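Local coordinates for dTDP-4-dehydrorhamnose reductase (Sulfolobus tokodaii, PDB 2GGS), which binds NADPH and probably reduces dTDP-4-dehydrorhamnose as a Rossmann-fold oxidoreductase, at residues Lys201-Arg211 against Asp247-Ile258. Residues are numbered along the deposited sequence; the frame is centred on the assembly and turned at random.
Sequences KTGIIHVAGER and DSSLDSSRARKI
Arg211 grips Asp247 side-on: NE at 2.8 Å and NH2 at 3.1 Å both donate to Asp247 OD2 within the guanidinium plane, which lies 43° from the carboxylate plane. The arginine, extended from CG to NE with CG anti to the backbone N (chi1 175°), reaches this oxygen past Ser249. Asp247 OD1 accepts from Ser249 N, closing an Asx turn, and from Ser249 OG, so an alanine here would probably leave Arg211 without its countercharge and Ser249 without this acceptor. A second, more exposed salt bridge joins Glu210 OE1 to Arg256 NH2 (3.0 Å), and a water links OE1 to NH1. Ser252, small enough for its CA to lie 5.0 Å from that of His206, accepts from Ala208 N through OG (2.9 Å). Waters join His206 O to Ala255 N and Gly209 O to Leu250 O. Leu250 CD1 lies over one face of the His206 ring, toward its rim; His206 NE2 bonds Arg150. Among apolar groups, Ile205 CD1 meets Ala255 CB (3.8 Å) and the tip of Ile258. Outermost strand 203-206 of the parallel Rossmann sheet pairs with strand 147-151, helix 253-258 runs at 90° to it, and helix 186-199 packs against Ile205, Val207 and Ile258.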
ATOM      1  N   LYS A 201     -13.173 -10.612   7.472  1.00 31.14           N
ATOM      2  CA  LYS A 201     -13.879  -9.718   6.563  1.00 30.77           C
ATOM      3  C   LYS A 201     -13.628 -10.056   5.084  1.00 29.97           C
ATOM      4  O   LYS A 201     -12.531 -10.467   4.720  1.00 30.03           O
ATOM      5  CB  LYS A 201     -13.445  -8.282   6.834  1.00 31.60           C
ATOM      6  CG  LYS A 201     -14.281  -7.579   7.864  1.00 35.14           C
ATOM      7  CD  LYS A 201     -14.772  -6.241   7.325  1.00 38.82           C
ATOM      8  CE  LYS A 201     -15.924  -6.473   6.358  1.00 38.27           C
ATOM      9  NZ  LYS A 201     -16.782  -5.305   6.115  1.00 39.12           N
ATOM     10  N   THR A 202     -14.659  -9.877   4.258  1.00 29.06           N
ATOM     11  CA  THR A 202     -14.600 -10.089   2.805  1.00 28.04           C
ATOM     12  C   THR A 202     -15.150  -8.844   2.105  1.00 26.66           C
ATOM     13  O   THR A 202     -15.739  -7.969   2.768  1.00 25.90           O
ATOM     14  CB  THR A 202     -15.347 -11.384   2.342  1.00 28.36           C
ATOM     15  OG1 THR A 202     -16.752 -11.275   2.616  1.00 31.46           O
ATOM     16  CG2 THR A 202     -14.801 -12.635   3.031  1.00 29.42           C
ATOM     17  N   GLY A 203     -14.933  -8.735   0.788  1.00 24.28           N
ATOM     18  CA  GLY A 203     -15.410  -7.588   0.009  1.00 22.87           C
ATOM     19  C   GLY A 203     -14.315  -6.559  -0.234  1.00 21.72           C
ATOM     20  O   GLY A 203     -13.171  -6.927  -0.508  1.00 20.81           O
ATOM     21  N   ILE A 204     -14.666  -5.279  -0.154  1.00 20.13           N
ATOM     22  CA  ILE A 204     -13.673  -4.203  -0.273  1.00 18.55           C
ATOM     23  C   ILE A 204     -13.749  -3.353   0.999  1.00 18.78           C
ATOM     24  O   ILE A 204     -14.828  -3.191   1.563  1.00 17.72           O
ATOM     25  CB  ILE A 204     -13.941  -3.318  -1.502  1.00 18.35           C
ATOM     26  CG1 ILE A 204     -14.031  -4.186  -2.759  1.00 19.61           C
ATOM     27  CG2 ILE A 204     -12.843  -2.247  -1.653  1.00 19.86           C
ATOM     28  CD1 ILE A 204     -14.434  -3.444  -3.991  1.00 23.65           C
ATOM     29  N   ILE A 205     -12.611  -2.871   1.487  1.00 16.20           N
ATOM     30  CA  ILE A 205     -12.604  -2.001   2.684  1.00 16.88           C
ATOM     31  C   ILE A 205     -11.509  -0.963   2.514  1.00 16.42           C
ATOM     32  O   ILE A 205     -10.430  -1.297   2.031  1.00 15.89           O
ATOM     33  CB  ILE A 205     -12.487  -2.784   4.029  1.00 17.25           C
ATOM     34  CG1 ILE A 205     -12.703  -1.889   5.272  1.00 18.83           C
ATOM     35  CG2 ILE A 205     -11.112  -3.478   4.159  1.00 15.44           C
ATOM     36  CD1 ILE A 205     -12.775  -2.708   6.581  1.00 21.04           C
ATOM     37  N   HIS A 206     -11.818   0.284   2.851  1.00 15.19           N
ATOM     38  CA  HIS A 206     -10.817   1.365   2.833  1.00 14.47           C
ATOM     39  C   HIS A 206     -10.199   1.524   4.191  1.00 14.83           C
ATOM     40  O   HIS A 206     -10.916   1.714   5.192  1.00 14.59           O
ATOM     41  CB  HIS A 206     -11.433   2.700   2.407  1.00 14.92           C
ATOM     42  CG  HIS A 206     -11.799   2.749   0.961  1.00 14.43           C
ATOM     43  ND1 HIS A 206     -12.407   3.836   0.381  1.00 15.94           N
ATOM     44  CD2 HIS A 206     -11.645   1.825  -0.026  1.00 15.50           C
ATOM     45  CE1 HIS A 206     -12.603   3.587  -0.908  1.00 14.83           C
ATOM     46  NE2 HIS A 206     -12.110   2.391  -1.185  1.00 14.79           N
ATOM     47  N   VAL A 207      -8.873   1.473   4.259  1.00 14.18           N
ATOM     48  CA  VAL A 207      -8.168   1.709   5.523  1.00 14.24           C
ATOM     49  C   VAL A 207      -7.025   2.709   5.229  1.00 15.04           C
ATOM     50  O   VAL A 207      -5.974   2.322   4.730  1.00 15.29           O
ATOM     51  CB  VAL A 207      -7.603   0.403   6.170  1.00 14.08           C
ATOM     52  CG1 VAL A 207      -6.965   0.703   7.502  1.00 14.32           C
ATOM     53  CG2 VAL A 207      -8.681  -0.679   6.340  1.00 15.25           C
ATOM     54  N   ALA A 208      -7.239   3.997   5.527  1.00 14.27           N
ATOM     55  CA  ALA A 208      -6.220   5.025   5.304  1.00 14.88           C
ATOM     56  C   ALA A 208      -6.351   6.171   6.313  1.00 15.99           C
ATOM     57  O   ALA A 208      -7.167   6.084   7.242  1.00 17.10           O
ATOM     58  CB  ALA A 208      -6.290   5.555   3.877  1.00 14.77           C
ATOM     59  N   GLY A 209      -5.537   7.203   6.133  1.00 15.51           N
ATOM     60  CA  GLY A 209      -5.396   8.269   7.130  1.00 16.00           C
ATOM     61  C   GLY A 209      -6.427   9.372   6.941  1.00 16.06           C
ATOM     62  O   GLY A 209      -7.374   9.220   6.223  1.00 16.74           O
ATOM     63  N   GLU A 210      -6.225  10.491   7.625  1.00 17.00           N
ATOM     64  CA  GLU A 210      -7.103  11.651   7.465  1.00 18.50           C
ATOM     65  C   GLU A 210      -6.695  12.405   6.201  1.00 18.11           C
ATOM     66  O   GLU A 210      -5.504  12.459   5.844  1.00 17.87           O
ATOM     67  CB  GLU A 210      -6.957  12.571   8.689  1.00 19.43           C
ATOM     68  CG  GLU A 210      -7.336  11.938  10.005  1.00 26.13           C
ATOM     69  CD  GLU A 210      -8.764  12.284  10.408  1.00 32.23           C
ATOM     70  OE1 GLU A 210      -9.220  11.752  11.437  1.00 36.64           O
ATOM     71  OE2 GLU A 210      -9.439  13.052   9.680  1.00 36.54           O
ATOM     72  N   ARG A 211      -7.679  12.984   5.512  1.00 17.39           N
ATOM     73  CA  ARG A 211      -7.415  13.785   4.311  1.00 18.10           C
ATOM     74  C   ARG A 211      -6.495  14.981   4.629  1.00 18.53           C
ATOM     75  O   ARG A 211      -6.775  15.740   5.558  1.00 18.25           O
ATOM     76  CB  ARG A 211      -8.726  14.298   3.725  1.00 19.46           C
ATOM     77  CG  ARG A 211      -8.564  15.267   2.516  1.00 18.16           C
ATOM     78  CD  ARG A 211      -9.986  15.642   2.007  1.00 20.35           C
ATOM     79  NE  ARG A 211      -9.987  16.507   0.832  1.00 21.73           N
ATOM     80  CZ  ARG A 211      -9.865  17.834   0.858  1.00 20.74           C
ATOM     81  NH1 ARG A 211      -9.747  18.475   2.011  1.00 22.87           N
ATOM     82  NH2 ARG A 211      -9.903  18.520  -0.284  1.00 23.62           N
ATOM     83  N   ASP A 247      -7.281  14.813  -5.759  1.00 18.59           N
ATOM     84  CA  ASP A 247      -7.712  14.464  -4.414  1.00 18.53           C
ATOM     85  C   ASP A 247      -8.049  12.995  -4.375  1.00 17.35           C
ATOM     86  O   ASP A 247      -9.171  12.592  -4.724  1.00 18.96           O
ATOM     87  CB  ASP A 247      -8.929  15.294  -3.971  1.00 18.58           C
ATOM     88  CG  ASP A 247      -9.297  15.043  -2.536  1.00 20.34           C
ATOM     89  OD1 ASP A 247      -8.818  14.038  -1.959  1.00 18.78           O
ATOM     90  OD2 ASP A 247     -10.050  15.853  -1.941  1.00 19.87           O
ATOM     91  N   SER A 248      -7.085  12.192  -3.945  1.00 16.32           N
ATOM     92  CA  SER A 248      -7.328  10.725  -3.864  1.00 15.78           C
ATOM     93  C   SER A 248      -7.647  10.292  -2.427  1.00 16.35           C
ATOM     94  O   SER A 248      -7.635   9.111  -2.078  1.00 16.06           O
ATOM     95  CB  SER A 248      -6.118   9.977  -4.451  1.00 15.52           C
ATOM     96  OG  SER A 248      -4.971  10.207  -3.675  1.00 16.76           O
ATOM     97  N   SER A 249      -8.008  11.258  -1.567  1.00 16.35           N
ATOM     98  CA  SER A 249      -8.295  10.890  -0.198  1.00 16.22           C
ATOM     99  C   SER A 249      -9.382   9.817  -0.177  1.00 15.52           C
ATOM    100  O   SER A 249     -10.268   9.797  -1.060  1.00 16.37           O
ATOM    101  CB  SER A 249      -8.734  12.116   0.624  1.00 17.06           C
ATOM    102  OG  SER A 249      -9.837  12.731   0.020  1.00 18.27           O
ATOM    103  N   LEU A 250      -9.293   8.931   0.824  1.00 14.90           N
ATOM    104  CA  LEU A 250     -10.286   7.857   1.017  1.00 14.21           C
ATOM    105  C   LEU A 250     -11.191   8.108   2.201  1.00 15.67           C
ATOM    106  O   LEU A 250     -10.766   8.660   3.207  1.00 16.72           O
ATOM    107  CB  LEU A 250      -9.602   6.497   1.233  1.00 14.41           C
ATOM    108  CG  LEU A 250      -8.649   6.098   0.109  1.00 13.30           C
ATOM    109  CD1 LEU A 250      -8.168   4.662   0.515  1.00 13.46           C
ATOM    110  CD2 LEU A 250      -9.388   6.132  -1.231  1.00 15.58           C
ATOM    111  N   ASP A 251     -12.435   7.676   2.053  1.00 16.31           N
ATOM    112  CA  ASP A 251     -13.384   7.652   3.154  1.00 17.68           C
ATOM    113  C   ASP A 251     -13.288   6.290   3.817  1.00 17.20           C
ATOM    114  O   ASP A 251     -13.637   5.280   3.205  1.00 17.67           O
ATOM    115  CB  ASP A 251     -14.797   7.970   2.636  1.00 17.74           C
ATOM    116  CG  ASP A 251     -15.846   7.927   3.746  1.00 22.42           C
ATOM    117  OD1 ASP A 251     -15.550   7.496   4.870  1.00 23.17           O
ATOM    118  OD2 ASP A 251     -16.998   8.297   3.470  1.00 26.96           O
ATOM    119  N   SER A 252     -12.711   6.257   5.014  1.00 16.91           N
ATOM    120  CA  SER A 252     -12.503   5.000   5.758  1.00 16.66           C
ATOM    121  C   SER A 252     -13.559   4.837   6.857  1.00 16.20           C
ATOM    122  O   SER A 252     -13.315   4.144   7.840  1.00 15.82           O
ATOM    123  CB  SER A 252     -11.084   4.898   6.367  1.00 17.84           C
ATOM    124  OG  SER A 252     -10.050   4.873   5.365  1.00 17.89           O
ATOM    125  N   SER A 253     -14.731   5.461   6.676  1.00 16.84           N
ATOM    126  CA  SER A 253     -15.764   5.410   7.750  1.00 18.45           C
ATOM    127  C   SER A 253     -16.146   3.995   8.135  1.00 17.62           C
ATOM    128  O   SER A 253     -16.317   3.710   9.328  1.00 18.63           O
ATOM    129  CB  SER A 253     -17.008   6.232   7.384  1.00 18.20           C
ATOM    130  OG  SER A 253     -16.666   7.597   7.164  1.00 20.90           O
ATOM    131  N   ARG A 254     -16.264   3.090   7.150  1.00 16.86           N
ATOM    132  CA  ARG A 254     -16.661   1.713   7.453  1.00 17.81           C
ATOM    133  C   ARG A 254     -15.669   1.042   8.385  1.00 18.08           C
ATOM    134  O   ARG A 254     -16.048   0.350   9.333  1.00 17.08           O
ATOM    135  CB  ARG A 254     -16.881   0.881   6.187  1.00 17.16           C
ATOM    136  CG  ARG A 254     -18.044   1.381   5.316  1.00 21.75           C
ATOM    137  CD  ARG A 254     -18.564   0.250   4.456  1.00 25.95           C
ATOM    138  NE  ARG A 254     -19.623   0.710   3.559  1.00 32.82           N
ATOM    139  CZ  ARG A 254     -20.834   0.172   3.477  1.00 37.98           C
ATOM    140  NH1 ARG A 254     -21.161  -0.869   4.250  1.00 40.33           N
ATOM    141  NH2 ARG A 254     -21.725   0.673   2.611  1.00 38.11           N
ATOM    142  N   ALA A 255     -14.374   1.216   8.087  1.00 16.68           N
ATOM    143  CA  ALA A 255     -13.331   0.594   8.867  1.00 17.73           C
ATOM    144  C   ALA A 255     -13.220   1.205  10.253  1.00 18.09           C
ATOM    145  O   ALA A 255     -12.859   0.511  11.205  1.00 19.17           O
ATOM    146  CB  ALA A 255     -11.955   0.689   8.121  1.00 18.34           C
ATOM    147  N   ARG A 256     -13.499   2.504  10.348  1.00 17.84           N
ATOM    148  CA  ARG A 256     -13.478   3.207  11.628  1.00 19.04           C
ATOM    149  C   ARG A 256     -14.540   2.624  12.530  1.00 19.37           C
ATOM    150  O   ARG A 256     -14.290   2.513  13.709  1.00 20.55           O
ATOM    151  CB  ARG A 256     -13.671   4.710  11.479  1.00 18.60           C
ATOM    152  CG  ARG A 256     -12.466   5.439  10.924  1.00 21.16           C
ATOM    153  CD  ARG A 256     -12.560   6.939  11.231  1.00 22.17           C
ATOM    154  NE  ARG A 256     -11.664   7.757  10.390  1.00 23.94           N
ATOM    155  CZ  ARG A 256     -11.519   9.074  10.514  1.00 26.30           C
ATOM    156  NH1 ARG A 256     -12.221   9.735  11.439  1.00 24.91           N
ATOM    157  NH2 ARG A 256     -10.678   9.733   9.720  1.00 25.45           N
ATOM    158  N   LYS A 257     -15.676   2.203  11.975  1.00 20.01           N
ATOM    159  CA  LYS A 257     -16.681   1.490  12.802  1.00 21.11           C
ATOM    160  C   LYS A 257     -16.233   0.087  13.226  1.00 21.24           C
ATOM    161  O   LYS A 257     -16.339  -0.296  14.373  1.00 20.65           O
ATOM    162  CB  LYS A 257     -18.034   1.427  12.104  1.00 22.63           C
ATOM    163  CG  LYS A 257     -18.590   2.799  11.767  1.00 24.34           C
ATOM    164  CD  LYS A 257     -19.941   2.666  11.079  1.00 28.68           C
ATOM    165  CE  LYS A 257     -20.513   4.044  10.733  1.00 28.87           C
ATOM    166  NZ  LYS A 257     -20.656   4.868  11.958  1.00 33.58           N
ATOM    167  N   ILE A 258     -15.684  -0.671  12.284  1.00 19.99           N
ATOM    168  CA  ILE A 258     -15.302  -2.064  12.509  1.00 20.74           C
ATOM    169  C   ILE A 258     -14.134  -2.222  13.485  1.00 19.95           C
ATOM    170  O   ILE A 258     -14.120  -3.099  14.368  1.00 20.03           O
ATOM    171  CB  ILE A 258     -14.940  -2.716  11.163  1.00 20.94           C
ATOM    172  CG1 ILE A 258     -16.192  -2.895  10.317  1.00 23.03           C
ATOM    173  CG2 ILE A 258     -14.191  -4.063  11.364  1.00 21.99           C
ATOM    174  CD1 ILE A 258     -15.929  -2.913   8.818  1.00 27.11           C
TER
HETATM  175  O   HOH W   1     -13.584   2.007   5.399  1.00 17.13           O
HETATM  176  O   HOH W   2      -9.628   7.707   8.166  1.00 22.85           O
HETATM  177  O   HOH W   3      -9.061   7.315   4.924  1.00 20.28           O
HETATM  178  O   HOH W   4      -9.512  10.872   4.181  1.00 21.69           O
HETATM  179  O   HOH W   5     -11.479  12.469  12.418  1.00 37.06           O